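Local coordinates for galactose-binding-like protein (Bacteroides thetaiotaomicron, PDB 7M1B) that probably binds galactose or related sugars as a SusE-like protein, from a family in which a potential degradative capacity has been proposed, at residues S318-G323 / G327-E332; F357-T362 / G367-Q372. All coordinates share one frame; numbering follows the deposited sequence.

Interaction 1 of 2, residues S318-G323 / G327-E332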
loop_
_atom_site.group_PDB
_atom_site.type_symbol
_atom_site.label_atom_id
_atom_site.label_comp_id
_atom_site.label_asym_id
_atom_site.label_seq_id
_atom_site.Cartn_x
_atom_site.Cartn_y
_atom_site.Cartn_z
ATOM N N SER A 318 5.482 -0.465 11.385
ATOM C CA SER A 318 6.263 0.681 11.839
ATOM C C SER A 318 7.405 0.156 12.707
ATOM O O SER A 318 7.170 -0.517 13.715
ATOM C CB SER A 318 5.347 1.590 12.622
ATOM O OG SER A 318 6.075 2.603 13.335
ATOM N N ILE A 319 8.649 0.463 12.301
ATOM C CA ILE A 319 9.868 0.044 13.000
ATOM C C ILE A 319 10.296 1.103 14.015
ATOM O O ILE A 319 10.299 2.312 13.715
ATOM C CB ILE A 319 10.979 -0.237 11.955
ATOM C CG1 ILE A 319 10.574 -1.411 11.046
ATOM C CG2 ILE A 319 12.270 -0.581 12.678
ATOM C CD1 ILE A 319 10.017 -2.614 11.760
ATOM N N LYS A 320 10.724 0.626 15.219
ATOM C CA LYS A 320 11.384 1.465 16.222
ATOM C C LYS A 320 12.887 1.210 16.124
ATOM O O LYS A 320 13.320 0.159 16.543
ATOM C CB LYS A 320 10.865 1.215 17.636
ATOM C CG LYS A 320 11.390 2.209 18.663
ATOM C CD LYS A 320 10.758 1.862 20.047
ATOM C CE LYS A 320 11.113 2.948 21.063
ATOM N NZ LYS A 320 10.530 2.618 22.400
ATOM N N PRO A 321 13.715 2.039 15.467
ATOM C CA PRO A 321 15.133 1.676 15.227
ATOM C C PRO A 321 15.901 1.146 16.444
ATOM O O PRO A 321 16.676 0.185 16.342
ATOM C CB PRO A 321 15.764 3.001 14.777
ATOM C CG PRO A 321 14.627 3.687 14.041
ATOM C CD PRO A 321 13.378 3.359 14.877
ATOM N N SER A 322 15.697 1.766 17.611
ATOM C CA SER A 322 16.421 1.340 18.816
ATOM C C SER A 322 15.969 -0.022 19.345
ATOM O O SER A 322 16.725 -0.715 20.073
ATOM C CB SER A 322 16.165 2.359 19.894
ATOM O OG SER A 322 14.797 2.222 20.340
ATOM N N GLY A 323 14.689 -0.359 19.105
ATOM C CA GLY A 323 14.087 -1.543 19.701
ATOM C C GLY A 323 13.919 -1.392 21.235
ATOM O O GLY A 323 13.607 -2.363 21.926
ATOM N N GLY A 327 8.160 3.844 26.241
ATOM C CA GLY A 327 8.472 4.970 27.105
ATOM C C GLY A 327 9.935 5.405 27.016
ATOM O O GLY A 327 10.296 6.416 27.614
ATOM N N SER A 328 10.767 4.662 26.265
ATOM C CA SER A 328 12.164 5.032 26.068
ATOM C C SER A 328 12.370 5.174 24.564
ATOM O O SER A 328 12.334 4.152 23.858
ATOM C CB SER A 328 13.134 3.966 26.622
ATOM O OG SER A 328 12.882 3.723 28.005
ATOM N N ASN A 329 12.581 6.412 24.091
ATOM C CA ASN A 329 12.824 6.636 22.668
ATOM C C ASN A 329 14.259 7.154 22.507
ATOM O O ASN A 329 14.595 8.155 23.144
ATOM C CB ASN A 329 11.840 7.667 22.106
ATOM C CG ASN A 329 10.386 7.222 22.202
ATOM O OD1 ASN A 329 10.077 6.052 22.150
ATOM N ND2 ASN A 329 9.482 8.161 22.224
ATOM N N SER A 330 15.017 6.606 21.543
ATOM C CA SER A 330 16.385 7.075 21.316
ATOM C C SER A 330 16.330 8.353 20.468
ATOM O O SER A 330 15.288 8.612 19.821
ATOM C CB SER A 330 17.245 6.039 20.649
ATOM O OG SER A 330 16.888 5.879 19.274
ATOM N N GLU A 331 17.485 9.030 20.309
ATOM C CA GLU A 331 17.557 10.173 19.419
ATOM C C GLU A 331 17.266 9.727 17.983
ATOM O O GLU A 331 16.563 10.445 17.243
ATOM C CB GLU A 331 18.958 10.793 19.456
ATOM C CG GLU A 331 19.190 11.676 20.674
ATOM C CD GLU A 331 20.643 12.072 20.936
ATOM O OE1 GLU A 331 21.515 11.928 20.009
ATOM O OE2 GLU A 331 20.917 12.520 22.073
ATOM N N GLU A 332 17.791 8.554 17.604
ATOM C CA GLU A 332 17.576 7.960 16.284
ATOM C C GLU A 332 16.094 7.621 16.066
ATOM O O GLU A 332 15.547 7.967 15.009
ATOM C CB GLU A 332 18.402 6.678 16.132
ATOM C CG GLU A 332 18.198 6.012 14.789
ATOM C CD GLU A 332 18.820 4.623 14.630
ATOM O OE1 GLU A 332 19.222 3.972 15.664
ATOM O OE2 GLU A 332 18.950 4.184 13.482
HETATM O O HOH W 1 8.033 4.748 23.565
#
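The ammonium NZ of K320 bonds to S328 O at 2.8 Å, and W324 O, between the two segments, takes a second bond from it. Toward S328 the donor stands above the carbonyl plane, 40° out of it, with a C=O...N angle of 140°. What brings it there is a fully extended chain whose CG lies opposite the backbone N (chi1 -172°). The chain crosses the side chain of N329 at about a right angle, CE passing 3.4 Å from N329 OD1. A water accepts the amide proton of G327 N at 2.8 Å, can donate to N329 OD1 at 2.8 Å and makes a weak bond to the lysine NZ, while N329 ND2 is held by Y283 O. A methionine in place of K320 would probably leave the carbonyl oxygens of S328 and W324 without their shared charged donor. The lysine starts a type I turn, closed by G323 N to K320 O at 3.0 Å, and that turn rests on the first residues of helix 331-338. There the N-cap S330 caps a first-turn backbone N with its hydroxyl, while D333 OD2 accepts from S330 N, as in a capping box. D333 OD2 also receives a bond from S322 OG, and S322 CB touches S330 OG at 3.6 Å. At the turn's second residue, P321 CB sits over the flat face of the E332 carboxylate, 3.5 Å from its CD.

Interaction 2 of 2, residues F357-T362 / G367-Q372; sequences FKILST and GLVVMQ
I359 sets CG1 opposite its own carbonyl carbon (chi1 -53°), and V369 does the same with CG2, which carries these two branches across to each other at 4.2 Å. The two side chains meet at a slant, as a small apolar contact. At the end of the 357-362 segment, T362 divides its branches by polarity. With chi1 at 55°, its methyl CG2 is laid against L368 O at 3.4 Å, while OG1 is hydrogen-bonded to A366 O in the connecting loop, so the hydroxyl of this buried residue has a backbone partner. No hydrogen bond links the two segments, and the nearest CA atoms, those of T362 and V369, are 7.5 Å apart. The contact consists of one side-chain pair and one methyl laid on a backbone carbonyl, although both strands are neighbours of the long strand 256-274 in the same antiparallel sheet. I289 touches both I359 and V369 and adds to the apolar cluster, while V256 and W292 lie against I359 as well. Apolar side chains from strand 352-362 and from the lead-in to strand 370-380, facing a common interior, are consistent with the beta-sandwich (jelly-roll) fold of the galactose-binding-like clan to which this region belongs.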
loop_
_atom_site.group_PDB
_atom_site.type_symbol
_atom_site.label_atom_id
_atom_site.label_comp_id
_atom_site.label_asym_id
_atom_site.label_seq_id
_atom_site.Cartn_x
_atom_site.Cartn_y
_atom_site.Cartn_z
ATOM N N PHE A 357 -7.487 1.376 7.044
ATOM C CA PHE A 357 -6.368 0.886 7.833
ATOM C C PHE A 357 -6.923 -0.078 8.866
ATOM O O PHE A 357 -7.768 0.263 9.661
ATOM C CB PHE A 357 -5.670 2.061 8.539
ATOM C CG PHE A 357 -4.638 2.748 7.686
ATOM C CD1 PHE A 357 -4.985 3.211 6.430
ATOM C CD2 PHE A 357 -3.398 3.089 8.194
ATOM C CE1 PHE A 357 -4.027 3.833 5.616
ATOM C CE2 PHE A 357 -2.415 3.677 7.390
ATOM C CZ PHE A 357 -2.765 4.088 6.117
ATOM N N LYS A 358 -6.524 -1.374 8.703
ATOM C CA LYS A 358 -6.887 -2.398 9.659
ATOM C C LYS A 358 -5.724 -2.532 10.626
ATOM O O LYS A 358 -4.640 -3.041 10.265
ATOM C CB LYS A 358 -7.139 -3.719 8.912
ATOM C CG LYS A 358 -7.629 -4.848 9.826
ATOM C CD LYS A 358 -7.841 -6.176 9.000
ATOM C CE LYS A 358 -8.802 -7.251 9.744
ATOM N NZ LYS A 358 -9.135 -8.447 8.825
ATOM N N ILE A 359 -5.939 -2.035 11.847
ATOM C CA ILE A 359 -4.845 -1.940 12.806
ATOM C C ILE A 359 -4.786 -3.280 13.547
ATOM O O ILE A 359 -5.776 -3.652 14.199
ATOM C CB ILE A 359 -5.047 -0.758 13.778
ATOM C CG1 ILE A 359 -5.307 0.585 13.068
ATOM C CG2 ILE A 359 -3.849 -0.684 14.753
ATOM C CD1 ILE A 359 -4.202 0.946 12.120
ATOM N N LEU A 360 -3.619 -3.928 13.524
ATOM C CA LEU A 360 -3.431 -5.212 14.201
ATOM C C LEU A 360 -2.849 -4.999 15.608
ATOM O O LEU A 360 -3.187 -5.718 16.567
ATOM C CB LEU A 360 -2.489 -6.067 13.342
ATOM C CG LEU A 360 -2.851 -6.268 11.857
ATOM C CD1 LEU A 360 -1.853 -7.205 11.190
ATOM C CD2 LEU A 360 -4.237 -6.826 11.695
ATOM N N SER A 361 -1.962 -3.997 15.747
ATOM C CA SER A 361 -1.203 -3.818 16.995
ATOM C C SER A 361 -0.810 -2.337 17.159
ATOM O O SER A 361 -0.601 -1.690 16.109
ATOM C CB SER A 361 -0.017 -4.823 17.060
ATOM O OG SER A 361 0.936 -4.466 16.045
ATOM N N THR A 362 -0.437 -1.972 18.400
ATOM C CA THR A 362 0.141 -0.661 18.668
ATOM C C THR A 362 1.499 -0.827 19.354
ATOM O O THR A 362 1.791 -1.933 19.868
ATOM C CB THR A 362 -0.789 0.171 19.549
ATOM O OG1 THR A 362 -1.023 -0.639 20.716
ATOM C CG2 THR A 362 -2.110 0.494 18.864
ATOM N N GLY A 367 -5.121 -0.263 23.684
ATOM C CA GLY A 367 -6.205 -0.146 22.723
ATOM C C GLY A 367 -6.450 1.349 22.503
ATOM O O GLY A 367 -7.414 1.866 23.000
ATOM N N LEU A 368 -5.618 1.922 21.601
ATOM C CA LEU A 368 -5.815 3.364 21.303
ATOM C C LEU A 368 -5.089 3.631 19.986
ATOM O O LEU A 368 -3.956 3.194 19.814
ATOM C CB LEU A 368 -5.226 4.242 22.398
ATOM C CG LEU A 368 -5.392 5.753 22.141
ATOM C CD1 LEU A 368 -6.866 6.146 22.160
ATOM C CD2 LEU A 368 -4.586 6.596 23.125
ATOM N N VAL A 369 -5.738 4.341 19.055
ATOM C CA VAL A 369 -5.100 4.699 17.790
ATOM C C VAL A 369 -5.000 6.217 17.742
ATOM O O VAL A 369 -6.047 6.822 17.744
ATOM C CB VAL A 369 -5.957 4.116 16.636
ATOM C CG1 VAL A 369 -5.342 4.529 15.292
ATOM C CG2 VAL A 369 -5.925 2.566 16.706
ATOM N N VAL A 370 -3.779 6.728 17.454
ATOM C CA VAL A 370 -3.625 8.186 17.358
ATOM C C VAL A 370 -2.507 8.350 16.318
ATOM O O VAL A 370 -1.481 7.664 16.412
ATOM C CB VAL A 370 -3.141 8.854 18.658
ATOM C CG1 VAL A 370 -3.033 10.378 18.441
ATOM C CG2 VAL A 370 -4.150 8.630 19.781
ATOM N N MET A 371 -2.752 9.137 15.277
ATOM C CA MET A 371 -1.682 9.381 14.273
ATOM C C MET A 371 -1.625 10.843 13.890
ATOM O O MET A 371 -2.521 11.578 14.200
ATOM C CB MET A 371 -1.958 8.517 13.052
ATOM C CG MET A 371 -1.568 7.008 13.354
ATOM S SD MET A 371 0.171 6.550 14.027
ATOM C CE MET A 371 1.043 6.688 12.468
ATOM N N GLN A 372 -0.582 11.245 13.107
ATOM C CA GLN A 372 -0.424 12.692 12.845
ATOM C C GLN A 372 -0.755 12.979 11.377
ATOM O O GLN A 372 -1.294 14.046 11.059
ATOM C CB GLN A 372 1.049 13.133 13.073
ATOM C CG GLN A 372 1.318 14.618 12.942
ATOM C CD GLN A 372 2.799 14.807 13.179
ATOM O OE1 GLN A 372 3.634 14.665 12.253
ATOM N NE2 GLN A 372 3.166 15.183 14.394
#

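Overall arrangement
Interactions 1 and 2 illustrate how one domain uses different chemistry at its surface and in its interior. Their centres are about 17 Å apart and their nearest atoms about 7 Å, so they do not touch, and one follows the other along the chain. The first is a surface contact that ties the loop after strand 311-317 to the start of helix 331-338 through a charged group, carbonyls and a water. The second is buried and joins the end of strand 352-362 to the residues leading into strand 370-380 by an apolar pair and a methyl resting on a carbonyl, without any hydrogen bond across. No helix or strand is common to the two, though both belong to the galactose-binding-like family region.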